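Local coordinates for protein dTDP-4-dehydrorhamnose reductase (Sulfolobus tokodaii, PDB 2GGS) that binds NADPH and probably acts as a dTDP-4-dehydrorhamnose reductase, an NADPH-dependent enzyme of the extended short-chain dehydrogenase/reductase type, at residues A[117-121]-A[203-207]; A[49-54]-A[90-95]; A[172-178]-A[230-236]. The contacts are given in a common frame with arbitrary orientation. Residue numbers count along the deposited sequence, not the author numbering.

Interaction 1. Residues A[117-121]-A[203-207]; sequences NYKEE and GIIHV
Here a loop packs against the edge strand of the parallel Rossmann-type sheet. Residues 117-121, from the irregular chain between strand 101-107 and helix 129-141, lie against 203-206, the outermost strand on its side of the sheet. The two backbones do not pair as strands; their nearest CA atoms, E120 and I205, are 6.1 Å apart, and each of the two direct hydrogen bonds joins a side chain of one segment to the backbone of the other. From Y118 (-76/132) and K119 (-98/168) the loop runs extended, then turns at E120 (-53/-39). E120 (chi1 m, chi2 p) reaches back so that its OE2 takes the backbone N of H206 at 2.9 Å with good geometry, a carboxylate standing in where a neighbouring strand would offer a carbonyl. H206 (chi1 m) points toward the loop: ND1 gives a weak hydrogen bond to Y118 O at 2.8 Å, and E120 CA sits over the ring face, 4.0 Å from the centroid, as a CH-pi contact. R150, on adjacent strand 147-151, hydrogen-bonds both H206 NE2 and E120 O, while Y118 turns its ring away to stack on F111. A water bridges E120 OE2 and H206 O, 2.7 Å from each.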
loop_
_atom_site.group_PDB
_atom_site.type_symbol
_atom_site.label_atom_id
_atom_site.label_comp_id
_atom_site.label_asym_id
_atom_site.label_seq_id
_atom_site.Cartn_x
_atom_site.Cartn_y
_atom_site.Cartn_z
ATOM N N ASN A 117 5.708 -1.768 16.150
ATOM C CA ASN A 117 4.644 -2.673 16.497
ATOM C C ASN A 117 3.320 -1.946 16.687
ATOM O O ASN A 117 2.644 -2.080 17.694
ATOM C CB ASN A 117 5.099 -3.464 17.749
ATOM C CG ASN A 117 6.356 -4.278 17.461
ATOM O OD1 ASN A 117 7.432 -4.082 18.079
ATOM N ND2 ASN A 117 6.247 -5.170 16.477
ATOM N N TYR A 118 2.944 -1.114 15.711
ATOM C CA TYR A 118 1.751 -0.271 15.886
ATOM C C TYR A 118 0.458 -1.023 15.727
ATOM O O TYR A 118 0.302 -1.783 14.767
ATOM C CB TYR A 118 1.775 0.905 14.900
ATOM C CG TYR A 118 2.867 1.896 15.225
ATOM C CD1 TYR A 118 2.674 2.850 16.223
ATOM C CD2 TYR A 118 4.113 1.858 14.567
ATOM C CE1 TYR A 118 3.683 3.760 16.547
ATOM C CE2 TYR A 118 5.114 2.762 14.876
ATOM C CZ TYR A 118 4.889 3.705 15.871
ATOM O OH TYR A 118 5.859 4.602 16.203
ATOM N N LYS A 119 -0.468 -0.826 16.677
ATOM C CA LYS A 119 -1.799 -1.418 16.595
ATOM C C LYS A 119 -2.792 -0.393 16.045
ATOM O O LYS A 119 -2.453 0.785 15.942
ATOM C CB LYS A 119 -2.256 -1.998 17.943
ATOM C CG LYS A 119 -2.154 -1.080 19.099
ATOM C CD LYS A 119 -2.517 -1.838 20.432
ATOM C CE LYS A 119 -1.567 -2.996 20.752
ATOM N NZ LYS A 119 -0.222 -2.544 21.314
ATOM N N GLU A 120 -3.992 -0.854 15.689
ATOM C CA GLU A 120 -4.975 0.000 14.997
ATOM C C GLU A 120 -5.274 1.320 15.695
ATOM O O GLU A 120 -5.406 2.361 15.046
ATOM C CB GLU A 120 -6.275 -0.735 14.702
ATOM C CG GLU A 120 -6.155 -1.822 13.613
ATOM C CD GLU A 120 -5.576 -3.192 14.100
ATOM O OE1 GLU A 120 -5.126 -3.304 15.273
ATOM O OE2 GLU A 120 -5.526 -4.124 13.288
ATOM N N GLU A 121 -5.353 1.255 17.024
ATOM C CA GLU A 121 -5.757 2.399 17.829
ATOM C C GLU A 121 -4.605 3.332 18.220
ATOM O O GLU A 121 -4.850 4.391 18.803
ATOM C CB GLU A 121 -6.533 1.900 19.060
ATOM C CG GLU A 121 -5.683 1.143 20.069
ATOM C CD GLU A 121 -5.674 -0.376 19.875
ATOM O OE1 GLU A 121 -5.841 -0.907 18.747
ATOM O OE2 GLU A 121 -5.494 -1.066 20.899
ATOM N N GLY A 203 -14.136 -0.278 10.001
ATOM C CA GLY A 203 -13.200 0.269 10.988
ATOM C C GLY A 203 -11.789 0.408 10.433
ATOM O O GLY A 203 -11.616 0.810 9.280
ATOM N N ILE A 204 -10.788 0.095 11.251
ATOM C CA ILE A 204 -9.394 0.097 10.791
ATOM C C ILE A 204 -8.817 -1.300 11.038
ATOM O O ILE A 204 -9.186 -1.951 12.013
ATOM C CB ILE A 204 -8.552 1.143 11.541
ATOM C CG1 ILE A 204 -9.215 2.519 11.434
ATOM C CG2 ILE A 204 -7.113 1.184 10.988
ATOM C CD1 ILE A 204 -8.557 3.582 12.250
ATOM N N ILE A 205 -7.974 -1.788 10.135
ATOM C CA ILE A 205 -7.336 -3.109 10.324
ATOM C C ILE A 205 -5.926 -3.045 9.762
ATOM O O ILE A 205 -5.722 -2.446 8.710
ATOM C CB ILE A 205 -8.162 -4.296 9.738
ATOM C CG1 ILE A 205 -7.599 -5.681 10.134
ATOM C CG2 ILE A 205 -8.238 -4.223 8.196
ATOM C CD1 ILE A 205 -8.532 -6.839 9.710
ATOM N N HIS A 206 -4.970 -3.602 10.497
ATOM C CA HIS A 206 -3.580 -3.699 10.020
ATOM C C HIS A 206 -3.352 -5.023 9.350
ATOM O O HIS A 206 -3.601 -6.085 9.952
ATOM C CB HIS A 206 -2.575 -3.541 11.163
ATOM C CG HIS A 206 -2.501 -2.149 11.697
ATOM N ND1 HIS A 206 -1.699 -1.796 12.754
ATOM C CD2 HIS A 206 -3.148 -1.014 11.314
ATOM C CE1 HIS A 206 -1.843 -0.498 12.996
ATOM N NE2 HIS A 206 -2.684 0.003 12.106
ATOM N N VAL A 207 -2.860 -4.998 8.117
ATOM C CA VAL A 207 -2.514 -6.236 7.411
ATOM C C VAL A 207 -1.104 -6.040 6.807
ATOM O O VAL A 207 -0.957 -5.418 5.760
ATOM C CB VAL A 207 -3.541 -6.621 6.298
ATOM C CG1 VAL A 207 -3.174 -7.941 5.670
ATOM C CG2 VAL A 207 -4.983 -6.678 6.825
HETATM O O HOH W 1 -4.461 -6.507 12.468
#

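Interaction 2. Residues A[49-54]-A[90-95]; sequences LEDFII and HIVRAG
Two neighbouring helices of the Rossmann fold, 46-56 and 77-97, pack side by side here. Their segments 49-54 and 90-95 run roughly parallel, crossing at -37° with axes 8.8 Å apart. Both are regular helix, with hydrogen bonds such as I53 N to L49 O (3.0 Å) and G95 N to I91 O (2.9 Å). A94 permits the close approach: its CB lies 3.7 Å from E50 CA, and the two CA atoms are 5.1 Å apart, the nearest pair.

Around this small residue the larger side chains settle. I53 (chi1 m, chi2 t) points at the other helix and puts CG2 3.8 Å from A94 CB and 3.9 Å from G95 N, while its CD1 is 4.3 Å from I91 CG1. L49 (t, p) rests CD2 3.8 Å from I91 CG1 and 3.9 Å from H90 CB. I54 (m, t) brings CG1 to 4.2 Å from A94 CB. I53 and I91 both continue down to I61 on strand 60-63, so the seam rests on the sheet; L49 also touches L43, an NADPH-binding residue.

Charge lines the partly exposed side. E50 (m, t) leaves its helix sideways, but its carboxylate swings across to two partners. R93 (t, t, p, chi4 170°) answers with a salt bridge, R93 NH2 to E50 OE2 at 2.6 Å and R93 NE to E50 OE1 at 3.2 Å. H90 (chi1 m, chi2 -81°), whose ring stacks on F46, presents its edge to the same carboxylate, and its ND1 donates to E50 OE2 at 2.6 Å.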
loop_
_atom_site.group_PDB
_atom_site.type_symbol
_atom_site.label_atom_id
_atom_site.label_comp_id
_atom_site.label_asym_id
_atom_site.label_seq_id
_atom_site.Cartn_x
_atom_site.Cartn_y
_atom_site.Cartn_z
ATOM N N LEU A 49 -14.217 11.662 -11.698
ATOM C CA LEU A 49 -14.184 10.564 -10.703
ATOM C C LEU A 49 -15.565 10.237 -10.142
ATOM O O LEU A 49 -16.009 9.074 -10.187
ATOM C CB LEU A 49 -13.197 10.897 -9.579
ATOM C CG LEU A 49 -13.238 9.997 -8.334
ATOM C CD1 LEU A 49 -12.764 8.587 -8.740
ATOM C CD2 LEU A 49 -12.350 10.599 -7.261
ATOM N N GLU A 50 -16.254 11.241 -9.590
ATOM C CA GLU A 50 -17.559 11.001 -9.017
ATOM C C GLU A 50 -18.559 10.447 -10.049
ATOM O O GLU A 50 -19.321 9.529 -9.758
ATOM C CB GLU A 50 -18.109 12.251 -8.320
ATOM C CG GLU A 50 -17.235 12.741 -7.153
ATOM C CD GLU A 50 -17.917 13.787 -6.256
ATOM O OE1 GLU A 50 -19.128 13.708 -6.001
ATOM O OE2 GLU A 50 -17.232 14.714 -5.822
ATOM N N ASP A 51 -18.533 10.999 -11.260
ATOM C CA ASP A 51 -19.407 10.537 -12.335
ATOM C C ASP A 51 -19.123 9.081 -12.666
ATOM O O ASP A 51 -20.036 8.296 -12.867
ATOM C CB ASP A 51 -19.176 11.346 -13.619
ATOM C CG ASP A 51 -20.176 10.971 -14.706
ATOM O OD1 ASP A 51 -21.388 11.060 -14.447
ATOM O OD2 ASP A 51 -19.741 10.540 -15.783
ATOM N N PHE A 52 -17.848 8.719 -12.666
ATOM C CA PHE A 52 -17.428 7.358 -13.032
ATOM C C PHE A 52 -17.990 6.374 -12.024
ATOM O O PHE A 52 -18.553 5.325 -12.396
ATOM C CB PHE A 52 -15.897 7.289 -13.098
ATOM C CG PHE A 52 -15.381 5.980 -13.585
ATOM C CD1 PHE A 52 -15.271 5.717 -14.951
ATOM C CD2 PHE A 52 -15.073 4.973 -12.683
ATOM C CE1 PHE A 52 -14.797 4.474 -15.399
ATOM C CE2 PHE A 52 -14.637 3.724 -13.137
ATOM C CZ PHE A 52 -14.499 3.476 -14.470
ATOM N N ILE A 53 -17.882 6.737 -10.738
ATOM C CA ILE A 53 -18.347 5.865 -9.678
ATOM C C ILE A 53 -19.853 5.682 -9.753
ATOM O O ILE A 53 -20.349 4.560 -9.657
ATOM C CB ILE A 53 -17.890 6.406 -8.292
ATOM C CG1 ILE A 53 -16.374 6.167 -8.131
ATOM C CG2 ILE A 53 -18.665 5.735 -7.139
ATOM C CD1 ILE A 53 -15.716 6.926 -6.978
ATOM N N ILE A 54 -20.560 6.799 -9.935
ATOM C CA ILE A 54 -22.016 6.784 -9.964
ATOM C C ILE A 54 -22.538 6.022 -11.193
ATOM O O ILE A 54 -23.547 5.313 -11.092
ATOM C CB ILE A 54 -22.600 8.211 -9.819
ATOM C CG1 ILE A 54 -22.232 8.767 -8.429
ATOM C CG2 ILE A 54 -24.143 8.213 -10.013
ATOM C CD1 ILE A 54 -22.324 10.247 -8.285
ATOM N N HIS A 90 -13.710 12.530 -2.422
ATOM C CA HIS A 90 -14.633 12.393 -3.527
ATOM C C HIS A 90 -15.041 10.940 -3.791
ATOM O O HIS A 90 -16.152 10.669 -4.178
ATOM C CB HIS A 90 -14.029 13.091 -4.749
ATOM C CG HIS A 90 -13.905 14.564 -4.551
ATOM N ND1 HIS A 90 -14.977 15.410 -4.736
ATOM C CD2 HIS A 90 -12.875 15.345 -4.139
ATOM C CE1 HIS A 90 -14.604 16.654 -4.477
ATOM N NE2 HIS A 90 -13.343 16.645 -4.094
ATOM N N ILE A 91 -14.134 10.002 -3.558
ATOM C CA ILE A 91 -14.495 8.607 -3.600
ATOM C C ILE A 91 -15.577 8.282 -2.555
ATOM O O ILE A 91 -16.570 7.651 -2.859
ATOM C CB ILE A 91 -13.240 7.727 -3.365
ATOM C CG1 ILE A 91 -12.299 7.859 -4.568
ATOM C CG2 ILE A 91 -13.666 6.277 -3.152
ATOM C CD1 ILE A 91 -10.936 7.132 -4.333
ATOM N N VAL A 92 -15.384 8.763 -1.338
ATOM C CA VAL A 92 -16.373 8.561 -0.267
ATOM C C VAL A 92 -17.737 9.202 -0.628
ATOM O O VAL A 92 -18.778 8.560 -0.475
ATOM C CB VAL A 92 -15.846 9.071 1.067
ATOM C CG1 VAL A 92 -16.959 9.100 2.112
ATOM C CG2 VAL A 92 -14.681 8.152 1.513
ATOM N N ARG A 93 -17.700 10.440 -1.142
ATOM C CA ARG A 93 -18.942 11.145 -1.467
ATOM C C ARG A 93 -19.779 10.423 -2.533
ATOM O O ARG A 93 -20.967 10.126 -2.321
ATOM C CB ARG A 93 -18.664 12.583 -1.895
ATOM C CG ARG A 93 -19.952 13.371 -1.986
ATOM C CD ARG A 93 -19.665 14.834 -2.009
ATOM N NE ARG A 93 -18.969 15.237 -3.221
ATOM C CZ ARG A 93 -18.783 16.512 -3.557
ATOM N NH1 ARG A 93 -19.253 17.465 -2.767
ATOM N NH2 ARG A 93 -18.150 16.847 -4.670
ATOM N N ALA A 94 -19.153 10.142 -3.670
ATOM C CA ALA A 94 -19.787 9.360 -4.743
ATOM C C ALA A 94 -20.186 7.957 -4.331
ATOM O O ALA A 94 -21.290 7.487 -4.677
ATOM C CB ALA A 94 -18.881 9.328 -5.955
ATOM N N GLY A 95 -19.304 7.275 -3.592
ATOM C CA GLY A 95 -19.629 5.995 -3.004
ATOM C C GLY A 95 -20.915 6.036 -2.187
ATOM O O GLY A 95 -21.690 5.088 -2.217
#

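Interaction 3. Residues A[172-178]-A[230-236]; sequences KTVFAFK and EVKEVDE
A two-stranded parallel beta sheet, separate from the large Rossmann sheet, joins 174-177 to 231-234. Standing apart from the NADPH-binding residues, it is consistent with the C-terminal substrate-binding part of extended short-chain dehydrogenases/reductases. The strands twist, with axes 4.4 Å apart at an angle of -35°, and the register pairs V174 with V231, F175 with K232, A176 with E233 and F177 with V234. Five backbone hydrogen bonds in parallel pattern carry it: V174 N to E230 O 2.8 Å, K232 N to V174 O 2.8 Å, A176 N to K232 O 2.7 Å, V234 N to A176 O 2.9 Å and K178 N to V234 O 2.8 Å.

K178, just past the strand, buries the most surface. Extended throughout (all chi t), it lays CG 3.8 Å from E233 OE2 and CD 3.4 Å from D235 OD1; its NZ forms a long salt bridge to D235 OD1 (3.7 Å), also bridged by a water. V234 (chi1 m) comes next: its CG1 meets the edge of the F175 ring, 3.8 Å from CD1, on the face shared with F177 and K232. For E230, before its strand, a water links its N to T173 OG1. On the other face A176 CB touches V231 CG1 at 4.1 Å.

Two helices cover this V174, V231 and A176 face: 160-169, just before the first strand, lies against V174, and 214-224, leading into the second, packs on V231.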
loop_
_atom_site.group_PDB
_atom_site.type_symbol
_atom_site.label_atom_id
_atom_site.label_comp_id
_atom_site.label_asym_id
_atom_site.label_seq_id
_atom_site.Cartn_x
_atom_site.Cartn_y
_atom_site.Cartn_z
ATOM N N LYS A 172 26.671 -3.904 -7.301
ATOM C CA LYS A 172 26.659 -2.612 -6.620
ATOM C C LYS A 172 26.345 -2.716 -5.116
ATOM O O LYS A 172 25.881 -3.753 -4.622
ATOM C CB LYS A 172 25.716 -1.632 -7.347
ATOM C CG LYS A 172 26.207 -1.200 -8.736
ATOM C CD LYS A 172 27.396 -0.245 -8.646
ATOM C CE LYS A 172 28.018 0.025 -10.017
ATOM N NZ LYS A 172 29.442 0.466 -9.883
ATOM N N THR A 173 26.647 -1.647 -4.391
ATOM C CA THR A 173 26.387 -1.573 -2.964
ATOM C C THR A 173 24.954 -1.122 -2.689
ATOM O O THR A 173 24.461 -0.131 -3.288
ATOM C CB THR A 173 27.396 -0.664 -2.262
ATOM O OG1 THR A 173 28.709 -1.205 -2.457
ATOM C CG2 THR A 173 27.098 -0.541 -0.750
ATOM N N VAL A 174 24.282 -1.893 -1.831
ATOM C CA VAL A 174 22.986 -1.531 -1.281
ATOM C C VAL A 174 23.184 -0.800 0.030
ATOM O O VAL A 174 23.862 -1.291 0.937
ATOM C CB VAL A 174 22.097 -2.797 -1.011
ATOM C CG1 VAL A 174 20.920 -2.433 -0.117
ATOM C CG2 VAL A 174 21.583 -3.367 -2.296
ATOM N N PHE A 175 22.611 0.397 0.129
ATOM C CA PHE A 175 22.596 1.138 1.380
ATOM C C PHE A 175 21.280 0.924 2.123
ATOM O O PHE A 175 20.225 1.383 1.697
ATOM C CB PHE A 175 22.894 2.618 1.099
ATOM C CG PHE A 175 24.254 2.824 0.509
ATOM C CD1 PHE A 175 25.374 2.848 1.339
ATOM C CD2 PHE A 175 24.429 2.885 -0.860
ATOM C CE1 PHE A 175 26.642 2.995 0.803
ATOM C CE2 PHE A 175 25.699 3.029 -1.411
ATOM C CZ PHE A 175 26.807 3.076 -0.575
ATOM N N ALA A 176 21.337 0.169 3.210
ATOM C CA ALA A 176 20.126 -0.243 3.891
ATOM C C ALA A 176 19.884 0.636 5.086
ATOM O O ALA A 176 20.671 0.686 6.028
ATOM C CB ALA A 176 20.170 -1.751 4.295
ATOM N N PHE A 177 18.760 1.350 5.036
ATOM C CA PHE A 177 18.327 2.163 6.146
ATOM C C PHE A 177 18.308 1.369 7.452
ATOM O O PHE A 177 17.737 0.279 7.515
ATOM C CB PHE A 177 16.929 2.731 5.843
ATOM C CG PHE A 177 16.345 3.570 6.949
ATOM C CD1 PHE A 177 16.997 4.730 7.392
ATOM C CD2 PHE A 177 15.110 3.235 7.522
ATOM C CE1 PHE A 177 16.451 5.530 8.410
ATOM C CE2 PHE A 177 14.546 4.025 8.553
ATOM C CZ PHE A 177 15.217 5.194 8.985
ATOM N N LYS A 178 18.932 1.930 8.484
ATOM C CA LYS A 178 18.815 1.388 9.839
ATOM C C LYS A 178 17.431 1.670 10.403
ATOM O O LYS A 178 17.178 2.760 10.924
ATOM C CB LYS A 178 19.897 1.960 10.770
ATOM C CG LYS A 178 19.951 1.315 12.173
ATOM C CD LYS A 178 21.076 1.954 13.006
ATOM C CE LYS A 178 20.979 1.679 14.479
ATOM N NZ LYS A 178 21.895 2.638 15.178
ATOM N N GLU A 230 27.728 -5.557 -2.092
ATOM C CA GLU A 230 27.746 -5.450 -0.651
ATOM C C GLU A 230 26.486 -4.808 -0.100
ATOM O O GLU A 230 25.857 -3.968 -0.753
ATOM C CB GLU A 230 28.956 -4.627 -0.230
ATOM C CG GLU A 230 29.056 -4.363 1.267
ATOM C CD GLU A 230 30.247 -3.495 1.657
ATOM O OE1 GLU A 230 30.854 -2.866 0.752
ATOM O OE2 GLU A 230 30.558 -3.446 2.879
ATOM N N VAL A 231 26.132 -5.201 1.116
ATOM C CA VAL A 231 25.101 -4.491 1.837
ATOM C C VAL A 231 25.724 -3.706 2.968
ATOM O O VAL A 231 26.342 -4.281 3.872
ATOM C CB VAL A 231 23.980 -5.426 2.386
ATOM C CG1 VAL A 231 22.881 -4.585 3.052
ATOM C CG2 VAL A 231 23.427 -6.298 1.274
ATOM N N LYS A 232 25.529 -2.389 2.916
ATOM C CA LYS A 232 25.926 -1.489 3.984
ATOM C C LYS A 232 24.719 -0.835 4.615
ATOM O O LYS A 232 23.937 -0.156 3.937
ATOM C CB LYS A 232 26.891 -0.411 3.465
ATOM C CG LYS A 232 28.242 -0.933 3.077
ATOM C CD LYS A 232 29.276 0.185 3.088
ATOM C CE LYS A 232 30.578 -0.248 2.413
ATOM N NZ LYS A 232 31.342 0.894 1.802
ATOM N N GLU A 233 24.574 -1.050 5.910
ATOM C CA GLU A 233 23.567 -0.373 6.703
ATOM C C GLU A 233 24.003 1.065 6.982
ATOM O O GLU A 233 25.154 1.320 7.363
ATOM C CB GLU A 233 23.357 -1.118 8.010
ATOM C CG GLU A 233 22.126 -0.723 8.800
ATOM C CD GLU A 233 21.889 -1.649 9.986
ATOM O OE1 GLU A 233 22.885 -2.116 10.588
ATOM O OE2 GLU A 233 20.727 -1.959 10.315
ATOM N N VAL A 234 23.076 2.002 6.822
ATOM C CA VAL A 234 23.363 3.422 7.082
ATOM C C VAL A 234 22.287 4.028 8.005
ATOM O O VAL A 234 21.117 3.639 7.929
ATOM C CB VAL A 234 23.494 4.221 5.754
ATOM C CG1 VAL A 234 24.679 3.739 4.936
ATOM C CG2 VAL A 234 22.242 4.116 4.908
ATOM N N ASP A 235 22.673 4.970 8.876
ATOM C CA ASP A 235 21.708 5.628 9.779
ATOM C C ASP A 235 20.735 6.435 8.952
ATOM O O ASP A 235 19.534 6.499 9.251
ATOM C CB ASP A 235 22.412 6.579 10.756
ATOM C CG ASP A 235 23.156 5.859 11.829
ATOM O OD1 ASP A 235 22.614 4.875 12.377
ATOM O OD2 ASP A 235 24.288 6.296 12.146
ATOM N N GLU A 236 21.281 7.046 7.909
ATOM C CA GLU A 236 20.512 7.787 6.932
ATOM C C GLU A 236 21.005 7.449 5.538
ATOM O O GLU A 236 22.205 7.321 5.311
ATOM C CB GLU A 236 20.605 9.294 7.214
ATOM C CG GLU A 236 19.769 9.740 8.418
ATOM C CD GLU A 236 18.292 9.373 8.262
ATOM O OE1 GLU A 236 17.801 9.361 7.100
ATOM O OE2 GLU A 236 17.627 9.089 9.288
HETATM O O HOH W 2 29.306 -3.657 -3.906
HETATM O O HOH W 3 18.408 -1.994 8.820
HETATM O O HOH W 4 18.206 5.240 11.398
HETATM O O HOH W 5 24.067 3.138 13.596
#

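How the interactions relate
From the N terminus, interaction 2 comes first: segment 90-95 returns to 49-54 after 35 intervening residues, strand 60-63 among them, and this loop is complete before either other contact opens. Interaction 1 opens next at 117-121 and closes at strand 203-206 after 81 intervening residues. Within that span interaction 3 begins at 172-178, but its partner, 230-236, lies beyond 207, so interactions 1 and 3 cross, while interaction 2 stands in series with both. Interaction 2 joins two helices beside the Rossmann sheet, interaction 1 fastens a loop to its edge strand, and interaction 3 holds a small sheet on the opposite side of the chain's centre from interaction 2, about 43 Å away between centres.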